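Local coordinates for putative GH105 family protein (Salmonella enterica subsp. enterica serovar Paratyphi A, PDB 3QWT) that is of unknown function but, as a possible GH105 glycoside hydrolase, may release unsaturated uronic acids from oligosaccharides, at residues T210-H215 / I268-K273. Numbering follows the deposited sequence.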
loop_
_atom_site.group_PDB
_atom_site.type_symbol
_atom_site.label_atom_id
_atom_site.label_comp_id
_atom_site.label_asym_id
_atom_site.label_seq_id
_atom_site.Cartn_x
_atom_site.Cartn_y
_atom_site.Cartn_z
ATOM N N THR A 210 -41.093 -4.544 19.236
ATOM C CA THR A 210 -41.393 -5.916 18.828
ATOM C C THR A 210 -40.306 -6.569 17.992
ATOM O O THR A 210 -40.277 -7.781 17.861
ATOM C CB THR A 210 -42.691 -5.981 18.003
ATOM O OG1 THR A 210 -42.502 -5.288 16.761
ATOM C CG2 THR A 210 -43.826 -5.337 18.755
ATOM N N GLY A 211 -39.421 -5.772 17.408
ATOM C CA GLY A 211 -38.409 -6.314 16.522
ATOM C C GLY A 211 -38.899 -6.356 15.088
ATOM O O GLY A 211 -38.108 -6.450 14.142
ATOM N N LEU A 212 -40.213 -6.279 14.919
ATOM C CA LEU A 212 -40.785 -6.213 13.581
ATOM C C LEU A 212 -40.767 -4.758 13.094
ATOM O O LEU A 212 -40.384 -3.857 13.844
ATOM C CB LEU A 212 -42.207 -6.794 13.578
ATOM C CG LEU A 212 -42.264 -8.250 14.053
ATOM C CD1 LEU A 212 -43.706 -8.724 14.353
ATOM C CD2 LEU A 212 -41.567 -9.185 13.059
ATOM N N TRP A 213 -41.199 -4.528 11.856
ATOM C CA TRP A 213 -41.158 -3.192 11.261
ATOM C C TRP A 213 -42.533 -2.611 10.925
ATOM O O TRP A 213 -43.469 -3.339 10.598
ATOM C CB TRP A 213 -40.348 -3.225 9.968
ATOM C CG TRP A 213 -38.869 -3.256 10.159
ATOM C CD1 TRP A 213 -38.164 -4.054 11.002
ATOM C CD2 TRP A 213 -37.907 -2.476 9.440
ATOM N NE1 TRP A 213 -36.810 -3.802 10.873
ATOM C CE2 TRP A 213 -36.631 -2.841 9.918
ATOM C CE3 TRP A 213 -38.004 -1.491 8.451
ATOM C CZ2 TRP A 213 -35.456 -2.257 9.432
ATOM C CZ3 TRP A 213 -36.843 -0.913 7.964
ATOM C CH2 TRP A 213 -35.578 -1.294 8.463
ATOM N N PHE A 214 -42.637 -1.288 10.973
ATOM C CA PHE A 214 -43.824 -0.619 10.480
ATOM C C PHE A 214 -43.752 -0.433 8.969
ATOM O O PHE A 214 -42.671 -0.233 8.404
ATOM C CB PHE A 214 -43.996 0.724 11.180
ATOM C CG PHE A 214 -44.249 0.595 12.653
ATOM C CD1 PHE A 214 -45.380 -0.051 13.112
ATOM C CD2 PHE A 214 -43.345 1.093 13.575
ATOM C CE1 PHE A 214 -45.612 -0.186 14.486
ATOM C CE2 PHE A 214 -43.577 0.958 14.943
ATOM C CZ PHE A 214 -44.710 0.318 15.392
ATOM N N HIS A 215 -44.898 -0.477 8.312
ATOM C CA HIS A 215 -44.898 -0.343 6.860
ATOM C C HIS A 215 -44.325 1.000 6.398
ATOM O O HIS A 215 -43.408 1.036 5.574
ATOM C CB HIS A 215 -46.296 -0.562 6.263
ATOM C CG HIS A 215 -46.309 -0.535 4.768
ATOM N ND1 HIS A 215 -47.451 -0.293 4.034
ATOM C CD2 HIS A 215 -45.311 -0.718 3.870
ATOM C CE1 HIS A 215 -47.153 -0.328 2.746
ATOM N NE2 HIS A 215 -45.865 -0.585 2.620
ATOM N N ILE A 268 -36.053 -11.635 13.079
ATOM C CA ILE A 268 -36.220 -13.070 12.939
ATOM C C ILE A 268 -36.763 -13.667 14.253
ATOM O O ILE A 268 -37.680 -14.490 14.245
ATOM C CB ILE A 268 -34.911 -13.711 12.425
ATOM C CG1 ILE A 268 -34.655 -13.268 10.965
ATOM C CG2 ILE A 268 -34.948 -15.199 12.519
ATOM C CD1 ILE A 268 -33.551 -14.053 10.210
ATOM N N ALA A 269 -36.257 -13.202 15.387
ATOM C CA ALA A 269 -36.786 -13.658 16.673
ATOM C C ALA A 269 -38.272 -13.344 16.803
ATOM O O ALA A 269 -39.056 -14.181 17.270
ATOM C CB ALA A 269 -35.992 -13.047 17.854
ATOM N N ALA A 270 -38.671 -12.141 16.394
ATOM C CA ALA A 270 -40.081 -11.754 16.507
ATOM C C ALA A 270 -40.969 -12.544 15.540
ATOM O O ALA A 270 -42.151 -12.813 15.823
ATOM C CB ALA A 270 -40.246 -10.277 16.303
ATOM N N LEU A 271 -40.390 -12.921 14.408
ATOM C CA LEU A 271 -41.114 -13.673 13.392
ATOM C C LEU A 271 -41.300 -15.104 13.856
ATOM O O LEU A 271 -42.321 -15.729 13.583
ATOM C CB LEU A 271 -40.347 -13.658 12.068
ATOM C CG LEU A 271 -40.446 -12.372 11.246
ATOM C CD1 LEU A 271 -39.311 -12.286 10.241
ATOM C CD2 LEU A 271 -41.806 -12.292 10.537
ATOM N N ALA A 272 -40.302 -15.623 14.559
ATOM C CA ALA A 272 -40.380 -16.987 15.042
ATOM C C ALA A 272 -41.653 -17.144 15.868
ATOM O O ALA A 272 -42.387 -18.128 15.708
ATOM C CB ALA A 272 -39.164 -17.323 15.862
ATOM N N LYS A 273 -41.918 -16.147 16.715
ATOM C CA LYS A 273 -43.014 -16.194 17.685
ATOM C C LYS A 273 -44.360 -15.851 17.061
ATOM O O LYS A 273 -45.402 -15.904 17.718
ATOM C CB LYS A 273 -42.724 -15.222 18.830
ATOM C CG LYS A 273 -41.474 -15.570 19.626
ATOM C CD LYS A 273 -41.017 -14.409 20.522
ATOM C CE LYS A 273 -42.193 -13.728 21.221
ATOM N NZ LYS A 273 -43.106 -14.690 21.917
#
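Leu-212 and Leu-271 share a first torsion: each CG stands anti to the carbonyl carbon and beside its own backbone N (chi1 -59° and -78°), and the two side chains meet through Leu-212 CD2 and Leu-271 CG. The setting is the alpha/alpha toroid of this putative GH105 protein, where the loop between helix 188-205 and strand 216-218 lies against the last turn of helix 255-272. Ala-270 is the centre of the contact. Its CB points from the helix at the bend in the loop, 3.6 Å from Leu-212 CG and 3.7 Å from Leu-212 CD2, so the leucine sits closely against the methyl with its branch point and one arm. The same CB also approaches the carbonyl oxygen Thr-210 O, at a doubtfully short 2.9 Å. Gly-211 makes the bend with a positive phi, and its CA comes within 5.7 Å of Ala-270 CA. An ST turn holds the bend from within: Thr-210 OG1 accepts from Leu-212 N at 3.1 Å, with a moderately bent N-H...O angle of 147°. That hydroxyl is also hydrogen-bonded to the carboxylate oxygen Asp-207 OD2, which ties the turn to the loop just before it. Beyond the bend the chain leaves the helix, and Trp-213 N is held by the side chain of Asn-234 on helix 231-248. Leu-212 touches Asn-234 too, while Leu-271 reaches Thr-238 on that helix and Phe-300 on helix 294-309, so these two helices border the leucine pair, with Phe-300 as an apolar neighbour. The two leucines cross at a slant, Leu-212 CD2 lying 3.8 Å from Leu-271 CG and 4.0 Å from Leu-271 CD2.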